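Local coordinates for protein aprataxin and PNK-like factor (Homo sapiens, PDB 5W7W) that is a histone chaperone in single- and double-strand DNA break repair whose N-terminal FHA domain, the part given here, mediates binding to XRCC1 and XRCC4, at residues Glu9-Pro12 with Pro17-Ala20; Gln11-Gly16 with Gly89-Leu94; His45-Val50 with Arg56-His61; Phe66-Ser69 with Gln74-Pro77. All coordinates share one frame; numbering follows the deposited sequence.

From the N terminus, contact 1 comes first: it closes the short loop between strands 8-12 and 19-21 at one border of the larger sheet of this FHA domain. Contact 2 starts from the same stretch, sharing Gln11 and Pro12, but closes a far longer loop by returning to Gly89-Leu94. Nested within that loop lie two hairpins in series, contact 3 in the smaller sheet and then contact 4 at the other border of the larger one. The two sheets meet where Leu10 of contact 1 packs on Leu48 of contact 3, and Phe92 of contact 2 on Ile57. Contacts 2 and 4 are joined by Arg13 with Gln68 and Asp90 with Tyr67.

Contact 1. Residues Glu9-Pro12 with Pro17-Ala20; sequences ELQP and PRVA. With FMT (formic acid), chain C.
Gln11 sets its CG anti to the backbone N (chi1 176°) and Arg18 stretches out from CG to NE, so that the two chains lie side by side. The amide oxygen comes to the edge of the guanidinium, which grips it side-on with two nitrogens: NE of Arg18 is 2.8 Å and NH2 2.9 Å from Gln11 OE1. Both bonds are bent, one acceptor serving two donors. An amide suits this place because its oxygen takes both donors without bearing a charge. In the crystal Gln11 NE2 donates, at 2.9 Å, to O2 of a formic acid molecule, probably from the crystallisation liquor, that Arg102 also binds. Glu9 crosses the same arginine nearer its backbone, OE1 3.3 Å from Arg18 CD; the charges are too far apart for a salt bridge, and a water bridges OE1 and NH1. In the backbone, Leu10 and Val19 form a hydrogen-bonded antiparallel pair, Leu10 N 2.8 Å from Val19 O. On the face away from Glu9, both side chains touch Leu34, Val19 also Leu33, and Leu10 also Phe101 and Ile103. Strand 19-21 is outermost in the sheet; strand 8-12 is bonded on its other border to strand 100-105.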
loop_
_atom_site.group_PDB
_atom_site.type_symbol
_atom_site.label_atom_id
_atom_site.label_comp_id
_atom_site.label_asym_id
_atom_site.label_seq_id
_atom_site.Cartn_x
_atom_site.Cartn_y
_atom_site.Cartn_z
ATOM N N GLU A 9 3.522 8.595 3.393
ATOM C CA GLU A 9 2.379 8.890 2.548
ATOM C C GLU A 9 2.393 7.980 1.339
ATOM O O GLU A 9 3.454 7.543 0.878
ATOM C CB GLU A 9 2.382 10.347 2.071
ATOM C CG GLU A 9 2.063 11.332 3.176
ATOM C CD GLU A 9 2.066 12.788 2.740
ATOM O OE1 GLU A 9 2.390 13.084 1.573
ATOM O OE2 GLU A 9 1.767 13.643 3.599
ATOM N N LEU A 10 1.200 7.689 0.839
ATOM C CA LEU A 10 1.004 6.906 -0.371
ATOM C C LEU A 10 0.696 7.841 -1.527
ATOM O O LEU A 10 -0.205 8.686 -1.426
ATOM C CB LEU A 10 -0.165 5.936 -0.210
ATOM C CG LEU A 10 -0.140 5.023 1.016
ATOM C CD1 LEU A 10 -1.372 4.144 0.962
ATOM C CD2 LEU A 10 1.130 4.215 1.070
ATOM N N GLN A 11 1.440 7.703 -2.609
ATOM C CA GLN A 11 1.279 8.555 -3.780
ATOM C C GLN A 11 0.742 7.743 -4.945
ATOM O O GLN A 11 1.459 6.874 -5.456
ATOM C CB GLN A 11 2.635 9.158 -4.139
ATOM C CG GLN A 11 2.612 9.986 -5.415
ATOM C CD GLN A 11 3.854 10.811 -5.545
ATOM O OE1 GLN A 11 3.901 11.938 -5.044
ATOM N NE2 GLN A 11 4.880 10.263 -6.189
ATOM N N PRO A 12 -0.479 7.998 -5.419
ATOM C CA PRO A 12 -1.013 7.190 -6.521
ATOM C C PRO A 12 -0.217 7.412 -7.797
ATOM O O PRO A 12 0.034 8.549 -8.212
ATOM C CB PRO A 12 -2.461 7.673 -6.645
ATOM C CG PRO A 12 -2.493 8.993 -6.016
ATOM C CD PRO A 12 -1.460 8.980 -4.930
ATOM N N PRO A 17 -4.290 13.041 -5.184
ATOM C CA PRO A 17 -3.834 13.386 -3.835
ATOM C C PRO A 17 -3.097 12.253 -3.138
ATOM O O PRO A 17 -3.464 11.083 -3.237
ATOM C CB PRO A 17 -5.132 13.724 -3.100
ATOM C CG PRO A 17 -6.132 14.020 -4.153
ATOM C CD PRO A 17 -5.727 13.304 -5.383
ATOM N N ARG A 18 -2.073 12.623 -2.380
ATOM C CA ARG A 18 -1.385 11.665 -1.531
ATOM C C ARG A 18 -2.257 11.334 -0.328
ATOM O O ARG A 18 -3.108 12.129 0.086
ATOM C CB ARG A 18 -0.047 12.245 -1.076
ATOM C CG ARG A 18 0.941 12.481 -2.198
ATOM C CD ARG A 18 2.126 13.323 -1.752
ATOM N NE ARG A 18 3.066 13.479 -2.852
ATOM C CZ ARG A 18 4.033 14.390 -2.913
ATOM N NH1 ARG A 18 4.212 15.261 -1.930
ATOM N NH2 ARG A 18 4.810 14.420 -3.974
ATOM N N VAL A 19 -2.061 10.140 0.218
ATOM C CA VAL A 19 -2.829 9.661 1.365
ATOM C C VAL A 19 -1.857 9.427 2.515
ATOM O O VAL A 19 -0.939 8.613 2.402
ATOM C CB VAL A 19 -3.612 8.385 1.026
ATOM C CG1 VAL A 19 -4.363 7.857 2.261
ATOM C CG2 VAL A 19 -4.569 8.657 -0.149
ATOM N N ALA A 20 -2.063 10.111 3.627
ATOM C CA ALA A 20 -1.183 9.955 4.770
ATOM C C ALA A 20 -1.589 8.757 5.609
ATOM O O ALA A 20 -2.769 8.410 5.723
ATOM C CB ALA A 20 -1.205 11.209 5.638
HETATM C C FMT C . 4.971 8.371 -9.305
HETATM O O1 FMT C . 5.543 7.757 -10.194
HETATM O O2 FMT C . 5.199 8.133 -8.125
HETATM O O HOH W 1 2.895 15.537 0.624
#

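Contact 2. Residues Gln11-Gly16 with Gly89-Leu94; sequences QPRDGG and GDSFSL. With FMT (formic acid), chain C.
Arg13 reaches Ser91 although their CA atoms stand 8.6 Å apart, because its chain leaves the backbone fully extended (CG anti to the backbone N) and then bends at chi3 (-72°). That bend presents the guanidinium edge-on to the serine, whose OG lies near the guanidinium plane, 3.3 Å from Arg13 NH2. A firmer link runs through a water that accepts from Arg13 NE at 2.7 Å and is hydrogen-bonded to Ser91 OG at 2.8 Å. The hydroxyl can meet it because Ser91 holds OG beside its own backbone N, anti to the carbonyl carbon. On its way the arginine passes over strand 100-105, which runs between the two segments, and its side chain touches Ile100. Its start is set by the type I turn from Pro12 to Gly15, closed by Gly15 N on Pro12 O at 3.0 Å; Gly15 has a positive phi (101°) that a residue with a side chain would adopt less easily. The strongest partner of NH2 lies beyond these segments, on OE1 of Gln68. Little surface is buried, and the atoms that meet are polar: a long, surface-lying cation spans a strand, and a small buried hydroxyl is linked to it through a water.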
loop_
_atom_site.group_PDB
_atom_site.type_symbol
_atom_site.label_atom_id
_atom_site.label_comp_id
_atom_site.label_asym_id
_atom_site.label_seq_id
_atom_site.Cartn_x
_atom_site.Cartn_y
_atom_site.Cartn_z
ATOM N N GLN A 11 1.440 7.703 -2.609
ATOM C CA GLN A 11 1.279 8.555 -3.780
ATOM C C GLN A 11 0.742 7.743 -4.945
ATOM O O GLN A 11 1.459 6.874 -5.456
ATOM C CB GLN A 11 2.635 9.158 -4.139
ATOM C CG GLN A 11 2.612 9.986 -5.415
ATOM C CD GLN A 11 3.854 10.811 -5.545
ATOM O OE1 GLN A 11 3.901 11.938 -5.044
ATOM N NE2 GLN A 11 4.880 10.263 -6.189
ATOM N N PRO A 12 -0.479 7.998 -5.419
ATOM C CA PRO A 12 -1.013 7.190 -6.521
ATOM C C PRO A 12 -0.217 7.412 -7.797
ATOM O O PRO A 12 0.034 8.549 -8.212
ATOM C CB PRO A 12 -2.461 7.673 -6.645
ATOM C CG PRO A 12 -2.493 8.993 -6.016
ATOM C CD PRO A 12 -1.460 8.980 -4.930
ATOM N N ARG A 13 0.191 6.314 -8.427
ATOM C CA ARG A 13 1.016 6.412 -9.623
ATOM C C ARG A 13 0.259 7.013 -10.794
ATOM O O ARG A 13 0.886 7.577 -11.705
ATOM C CB ARG A 13 1.513 5.028 -10.008
ATOM C CG ARG A 13 2.410 5.019 -11.264
ATOM C CD ARG A 13 2.788 3.611 -11.711
ATOM N NE ARG A 13 3.755 3.024 -10.794
ATOM C CZ ARG A 13 4.366 1.866 -10.983
ATOM N NH1 ARG A 13 4.110 1.147 -12.064
ATOM N NH2 ARG A 13 5.225 1.429 -10.074
ATOM N N ASP A 14 -1.060 6.875 -10.815
ATOM C CA ASP A 14 -1.883 7.460 -11.869
ATOM C C ASP A 14 -2.109 8.950 -11.671
ATOM O O ASP A 14 -2.718 9.599 -12.535
ATOM C CB ASP A 14 -3.218 6.705 -11.960
ATOM C CG ASP A 14 -3.989 6.706 -10.662
ATOM O OD1 ASP A 14 -3.410 6.333 -9.605
ATOM O OD2 ASP A 14 -5.190 7.057 -10.672
ATOM N N GLY A 15 -1.625 9.515 -10.572
ATOM C CA GLY A 15 -1.846 10.899 -10.228
ATOM C C GLY A 15 -2.933 11.034 -9.188
ATOM O O GLY A 15 -3.797 10.172 -9.037
ATOM N N GLY A 16 -2.903 12.148 -8.459
ATOM C CA GLY A 16 -3.935 12.478 -7.510
ATOM C C GLY A 16 -3.401 12.705 -6.116
ATOM O O GLY A 16 -2.199 12.575 -5.859
ATOM N N GLY A 89 10.227 5.071 -1.885
ATOM C CA GLY A 89 10.490 4.895 -3.288
ATOM C C GLY A 89 9.948 3.616 -3.892
ATOM O O GLY A 89 9.757 3.557 -5.113
ATOM N N ASP A 90 9.702 2.590 -3.076
ATOM C CA ASP A 90 9.082 1.370 -3.559
ATOM C C ASP A 90 7.616 1.654 -3.901
ATOM O O ASP A 90 7.039 2.659 -3.489
ATOM C CB ASP A 90 9.084 0.295 -2.473
ATOM C CG ASP A 90 10.444 -0.267 -2.146
ATOM O OD1 ASP A 90 11.430 0.042 -2.845
ATOM O OD2 ASP A 90 10.513 -1.059 -1.177
ATOM N N SER A 91 7.004 0.728 -4.631
ATOM C CA SER A 91 5.587 0.793 -4.956
ATOM C C SER A 91 4.913 -0.507 -4.545
ATOM O O SER A 91 5.541 -1.564 -4.510
ATOM C CB SER A 91 5.357 1.004 -6.449
ATOM O OG SER A 91 5.900 2.239 -6.901
ATOM N N PHE A 92 3.618 -0.416 -4.262
ATOM C CA PHE A 92 2.780 -1.603 -4.158
ATOM C C PHE A 92 1.484 -1.314 -4.896
ATOM O O PHE A 92 1.170 -0.163 -5.200
ATOM C CB PHE A 92 2.479 -1.989 -2.701
ATOM C CG PHE A 92 1.426 -1.149 -2.058
ATOM C CD1 PHE A 92 1.756 0.043 -1.435
ATOM C CD2 PHE A 92 0.102 -1.536 -2.072
ATOM C CE1 PHE A 92 0.778 0.825 -0.857
ATOM C CE2 PHE A 92 -0.867 -0.759 -1.494
ATOM C CZ PHE A 92 -0.526 0.423 -0.881
ATOM N N SER A 93 0.717 -2.359 -5.186
ATOM C CA SER A 93 -0.563 -2.148 -5.836
ATOM C C SER A 93 -1.579 -3.177 -5.376
ATOM O O SER A 93 -1.245 -4.271 -4.903
ATOM C CB SER A 93 -0.432 -2.176 -7.354
ATOM O OG SER A 93 -0.056 -3.457 -7.823
ATOM N N LEU A 94 -2.842 -2.804 -5.550
ATOM C CA LEU A 94 -3.947 -3.671 -5.167
ATOM C C LEU A 94 -4.520 -4.456 -6.341
ATOM O O LEU A 94 -5.216 -5.452 -6.121
ATOM C CB LEU A 94 -5.056 -2.867 -4.480
ATOM C CG LEU A 94 -4.619 -2.112 -3.228
ATOM C CD1 LEU A 94 -5.844 -1.438 -2.614
ATOM C CD2 LEU A 94 -3.970 -3.013 -2.229
HETATM C C FMT C . 4.971 8.371 -9.305
HETATM O O1 FMT C . 5.543 7.757 -10.194
HETATM O O2 FMT C . 5.199 8.133 -8.125
HETATM O O HOH W 2 4.237 3.964 -8.258
#

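Contact 3. Residues His45-Val50 with Arg56-His61; sequences HAILEV and RIKPIH
The hairpin of strands 46-51 and 54-59 forms the middle of the four-stranded sheet of the FHA sandwich, and His45 closes the Ser-X-X-His motif characteristic of FHA domains. Hydrogen-bonded antiparallel pairs, Ile47 with Lys58 and Glu49 with Arg56, alternate with non-hydrogen-bonded ones, Ala46 with Pro59 and Leu48 with Ile57; Lys58 N lies 2.9 Å from Ile47 O. Beyond them, Ile60 N reaches His45 O at 3.1 Å, from above the carbonyl plane, and a water 2.8 Å from His45 O accepts from His61 N. Two residues, His45 and Ala46, stand opposite the single Ile28 of strand 24-28, making a classic beta bulge, while the His45 ring bonds to Ser42 N and Pro64 O. On the face of Leu48, its CD2 packs 3.7 Å from Ile57 CB, and the small Ala46 lets Ile57 CG1 come to 3.9 Å of its CB: branched aliphatics fit this buried side. On the face of Ile47, its CG1 lies 3.9 Å from Ile60 CD1 and its CD1 4.0 Å from Lys58 CE, and Glu49 and Arg56 run side by side. Arg56 starts from the crowded position between N and carbonyl carbon (chi1 49°), then extends so that NE donates to Glu49 OE1 at 2.8 Å, from above the carboxylate plane; NH2 adds weak bonds to both oxygens. Were a leucine to replace Arg56, the Glu49 carboxylate would probably lose its charged mate and Trp83 its cation-pi partner. One face is thus apolar; the other is mixed, a partly exposed salt bridge beside aliphatic parts of Ile47, Lys58 and Ile60.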
loop_
_atom_site.group_PDB
_atom_site.type_symbol
_atom_site.label_atom_id
_atom_site.label_comp_id
_atom_site.label_asym_id
_atom_site.label_seq_id
_atom_site.Cartn_x
_atom_site.Cartn_y
_atom_site.Cartn_z
ATOM N N HIS A 45 -8.363 -5.930 1.930
ATOM C CA HIS A 45 -7.425 -6.413 0.922
ATOM C C HIS A 45 -6.011 -6.607 1.471
ATOM O O HIS A 45 -5.330 -7.591 1.143
ATOM C CB HIS A 45 -7.398 -5.430 -0.250
ATOM C CG HIS A 45 -6.946 -6.037 -1.529
ATOM N ND1 HIS A 45 -7.840 -6.455 -2.488
ATOM C CD2 HIS A 45 -5.714 -6.304 -2.013
ATOM C CE1 HIS A 45 -7.175 -6.956 -3.514
ATOM N NE2 HIS A 45 -5.884 -6.899 -3.242
ATOM N N ALA A 46 -5.571 -5.683 2.321
ATOM C CA ALA A 46 -4.238 -5.743 2.898
ATOM C C ALA A 46 -4.229 -4.949 4.190
ATOM O O ALA A 46 -5.130 -4.153 4.451
ATOM C CB ALA A 46 -3.190 -5.205 1.920
ATOM N N ILE A 47 -3.206 -5.190 5.000
ATOM C CA ILE A 47 -2.917 -4.383 6.182
ATOM C C ILE A 47 -1.593 -3.673 5.951
ATOM O O ILE A 47 -0.597 -4.311 5.598
ATOM C CB ILE A 47 -2.840 -5.249 7.449
ATOM C CG1 ILE A 47 -4.123 -6.070 7.609
ATOM C CG2 ILE A 47 -2.585 -4.369 8.675
ATOM C CD1 ILE A 47 -4.170 -6.928 8.830
ATOM N N LEU A 48 -1.578 -2.360 6.147
ATOM C CA LEU A 48 -0.338 -1.603 6.225
ATOM C C LEU A 48 -0.038 -1.348 7.687
ATOM O O LEU A 48 -0.952 -1.060 8.466
ATOM C CB LEU A 48 -0.470 -0.256 5.531
ATOM C CG LEU A 48 -0.712 -0.318 4.040
ATOM C CD1 LEU A 48 -0.888 1.068 3.467
ATOM C CD2 LEU A 48 0.413 -1.002 3.336
ATOM N N GLU A 49 1.227 -1.468 8.076
ATOM C CA GLU A 49 1.619 -1.134 9.434
ATOM C C GLU A 49 2.807 -0.191 9.413
ATOM O O GLU A 49 3.823 -0.486 8.779
ATOM C CB GLU A 49 2.001 -2.368 10.234
ATOM C CG GLU A 49 2.185 -2.050 11.717
ATOM C CD GLU A 49 3.234 -2.876 12.383
ATOM O OE1 GLU A 49 4.381 -2.919 11.888
ATOM O OE2 GLU A 49 2.908 -3.463 13.433
ATOM N N VAL A 50 2.678 0.913 10.155
ATOM C CA VAL A 50 3.749 1.867 10.414
ATOM C C VAL A 50 4.230 1.632 11.842
ATOM O O VAL A 50 3.445 1.733 12.798
ATOM C CB VAL A 50 3.245 3.307 10.246
ATOM C CG1 VAL A 50 4.312 4.294 10.658
ATOM C CG2 VAL A 50 2.795 3.544 8.796
ATOM N N ARG A 56 5.275 -1.738 6.482
ATOM C CA ARG A 56 5.167 -3.068 5.886
ATOM C C ARG A 56 3.724 -3.340 5.500
ATOM O O ARG A 56 2.788 -2.753 6.051
ATOM C CB ARG A 56 5.728 -4.173 6.803
ATOM C CG ARG A 56 5.231 -4.125 8.234
ATOM C CD ARG A 56 5.721 -5.291 9.065
ATOM N NE ARG A 56 5.217 -5.202 10.423
ATOM C CZ ARG A 56 5.201 -6.207 11.295
ATOM N NH1 ARG A 56 5.684 -7.390 10.986
ATOM N NH2 ARG A 56 4.684 -5.987 12.500
ATOM N N ILE A 57 3.558 -4.229 4.520
ATOM C CA ILE A 57 2.252 -4.625 3.998
ATOM C C ILE A 57 2.089 -6.129 4.155
ATOM O O ILE A 57 3.021 -6.898 3.909
ATOM C CB ILE A 57 2.084 -4.212 2.514
ATOM C CG1 ILE A 57 0.672 -4.542 2.025
ATOM C CG2 ILE A 57 3.116 -4.879 1.595
ATOM C CD1 ILE A 57 0.320 -3.909 0.711
ATOM N N LYS A 58 0.889 -6.539 4.560
ATOM C CA LYS A 58 0.509 -7.953 4.618
ATOM C C LYS A 58 -0.720 -8.156 3.746
ATOM O O LYS A 58 -1.798 -7.620 4.071
ATOM C CB LYS A 58 0.206 -8.383 6.053
ATOM C CG LYS A 58 -0.139 -9.868 6.178
ATOM C CD LYS A 58 -0.220 -10.351 7.623
ATOM C CE LYS A 58 -1.215 -9.571 8.411
ATOM N NZ LYS A 58 -1.447 -10.200 9.764
ATOM N N PRO A 59 -0.616 -8.882 2.632
ATOM C CA PRO A 59 -1.810 -9.190 1.827
ATOM C C PRO A 59 -2.699 -10.170 2.578
ATOM O O PRO A 59 -2.223 -11.212 3.038
ATOM C CB PRO A 59 -1.218 -9.837 0.567
ATOM C CG PRO A 59 0.235 -9.472 0.582
ATOM C CD PRO A 59 0.595 -9.425 2.014
ATOM N N ILE A 60 -3.991 -9.844 2.712
ATOM C CA ILE A 60 -4.893 -10.657 3.529
ATOM C C ILE A 60 -6.133 -11.142 2.775
ATOM O O ILE A 60 -7.075 -11.630 3.396
ATOM C CB ILE A 60 -5.286 -9.969 4.850
ATOM C CG1 ILE A 60 -5.964 -8.617 4.605
ATOM C CG2 ILE A 60 -4.073 -9.852 5.757
ATOM C CD1 ILE A 60 -6.792 -8.155 5.772
ATOM N N HIS A 61 -6.127 -11.087 1.449
ATOM C CA HIS A 61 -7.272 -11.535 0.666
ATOM C C HIS A 61 -6.814 -12.517 -0.398
ATOM O O HIS A 61 -5.632 -12.638 -0.710
ATOM C CB HIS A 61 -8.035 -10.347 0.058
ATOM C CG HIS A 61 -9.353 -10.723 -0.512
ATOM N ND1 HIS A 61 -9.550 -10.904 -1.862
ATOM C CD2 HIS A 61 -10.532 -10.982 0.093
ATOM C CE1 HIS A 61 -10.814 -11.240 -2.066
ATOM N NE2 HIS A 61 -11.426 -11.305 -0.897
HETATM O O HOH W 3 -4.424 -9.568 -0.568
#

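Contact 4. Residues Phe66-Ser69 with Gln74-Pro77; sequences FYQS and QLLP
Gln68 extends across Gln74 and Leu75, and each atom beyond its backbone finds a neighbour there. Its CB lies 3.7 Å from Leu75 CD2, the two side chains crossing at about a right angle. CG, set anti to the backbone N (chi1 180°), passes 3.6 Å from Gln74 O, and CD comes to 3.8 Å of Gln74 N. At the tip, OE1 sits 3.7 Å from Leu75 CG while accepting from Arg13 NH2, and NE2 donates to Lys72 O in the turn of the hairpin. An amide suits the place because it carries a donor and an acceptor side by side: a leucine here would probably leave the Lys72 carbonyl and the Arg13 guanidinium each without this partner, and the turn less firmly held. Nearby, Tyr67 and Leu76 form a hydrogen-bonded antiparallel pair, with Leu76 N 2.9 Å from Tyr67 O. Next to it Phe66 meets Leu75 through CB, and the CD2-CE2 side of its ring lies along Pro77, CE2 3.8 Å from Pro77 CB, both rings being apolar and rigid. Tyr67 sends its hydroxyl to Asp90. Strand 76-77 is outermost in the sheet. Three kinds of force hold this short hairpin: two backbone bonds, apolar contacts about Phe66 and Leu75, and hydrogen bonds of the Gln68 amide that link the turn, through Lys72, with Arg13.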
loop_
_atom_site.group_PDB
_atom_site.type_symbol
_atom_site.label_atom_id
_atom_site.label_comp_id
_atom_site.label_asym_id
_atom_site.label_seq_id
_atom_site.Cartn_x
_atom_site.Cartn_y
_atom_site.Cartn_z
ATOM N N PHE A 66 0.696 -6.523 -4.992
ATOM C CA PHE A 66 1.887 -6.533 -5.826
ATOM C C PHE A 66 2.898 -5.549 -5.270
ATOM O O PHE A 66 2.538 -4.562 -4.630
ATOM C CB PHE A 66 1.550 -6.188 -7.282
ATOM C CG PHE A 66 0.478 -7.075 -7.872
ATOM C CD1 PHE A 66 -0.837 -6.876 -7.555
ATOM C CD2 PHE A 66 0.798 -8.130 -8.713
ATOM C CE1 PHE A 66 -1.831 -7.702 -8.047
ATOM C CE2 PHE A 66 -0.186 -8.951 -9.207
ATOM C CZ PHE A 66 -1.507 -8.733 -8.865
ATOM N N TYR A 67 4.164 -5.808 -5.562
ATOM C CA TYR A 67 5.288 -5.053 -5.041
ATOM C C TYR A 67 6.291 -4.777 -6.148
ATOM O O TYR A 67 6.610 -5.662 -6.942
ATOM C CB TYR A 67 6.005 -5.882 -3.981
ATOM C CG TYR A 67 7.293 -5.271 -3.449
ATOM C CD1 TYR A 67 7.289 -4.104 -2.702
ATOM C CD2 TYR A 67 8.513 -5.879 -3.690
ATOM C CE1 TYR A 67 8.458 -3.547 -2.229
ATOM C CE2 TYR A 67 9.696 -5.327 -3.206
ATOM C CZ TYR A 67 9.649 -4.164 -2.471
ATOM O OH TYR A 67 10.833 -3.633 -1.995
ATOM N N GLN A 68 6.839 -3.566 -6.157
ATOM C CA GLN A 68 7.909 -3.178 -7.070
ATOM C C GLN A 68 8.963 -2.416 -6.280
ATOM O O GLN A 68 8.718 -1.308 -5.817
ATOM C CB GLN A 68 7.362 -2.318 -8.201
ATOM C CG GLN A 68 8.431 -1.868 -9.190
ATOM C CD GLN A 68 7.863 -0.983 -10.285
ATOM O OE1 GLN A 68 6.659 -0.964 -10.531
ATOM N NE2 GLN A 68 8.726 -0.231 -10.941
ATOM N N SER A 69 10.145 -2.995 -6.128
ATOM C CA SER A 69 11.247 -2.285 -5.503
ATOM C C SER A 69 11.619 -1.058 -6.328
ATOM O O SER A 69 11.481 -1.035 -7.554
ATOM C CB SER A 69 12.443 -3.239 -5.405
ATOM O OG SER A 69 13.363 -2.821 -4.409
ATOM N N GLN A 74 9.025 -3.906 -12.426
ATOM C CA GLN A 74 7.925 -4.850 -12.602
ATOM C C GLN A 74 7.215 -5.042 -11.271
ATOM O O GLN A 74 7.860 -5.312 -10.252
ATOM C CB GLN A 74 8.470 -6.205 -13.115
ATOM C CG GLN A 74 7.444 -7.294 -13.469
ATOM C CD GLN A 74 8.110 -8.549 -14.067
ATOM O OE1 GLN A 74 9.005 -8.449 -14.924
ATOM N NE2 GLN A 74 7.688 -9.730 -13.606
ATOM N N LEU A 75 5.892 -4.911 -11.275
ATOM C CA LEU A 75 5.080 -5.272 -10.113
ATOM C C LEU A 75 4.979 -6.796 -10.016
ATOM O O LEU A 75 4.562 -7.450 -10.984
ATOM C CB LEU A 75 3.702 -4.615 -10.229
ATOM C CG LEU A 75 3.707 -3.118 -9.904
ATOM C CD1 LEU A 75 2.559 -2.386 -10.594
ATOM C CD2 LEU A 75 3.666 -2.907 -8.397
ATOM N N LEU A 76 5.401 -7.370 -8.891
ATOM C CA LEU A 76 5.423 -8.817 -8.656
ATOM C C LEU A 76 4.361 -9.160 -7.629
ATOM O O LEU A 76 4.279 -8.476 -6.604
ATOM C CB LEU A 76 6.765 -9.277 -8.047
ATOM C CG LEU A 76 8.094 -8.834 -8.654
ATOM C CD1 LEU A 76 9.282 -9.439 -7.909
ATOM C CD2 LEU A 76 8.138 -9.211 -10.118
ATOM N N PRO A 77 3.573 -10.220 -7.803
ATOM C CA PRO A 77 2.607 -10.566 -6.755
ATOM C C PRO A 77 3.315 -11.062 -5.504
ATOM O O PRO A 77 4.237 -11.882 -5.576
ATOM C CB PRO A 77 1.752 -11.664 -7.407
ATOM C CG PRO A 77 2.676 -12.308 -8.410
ATOM C CD PRO A 77 3.487 -11.134 -8.959
#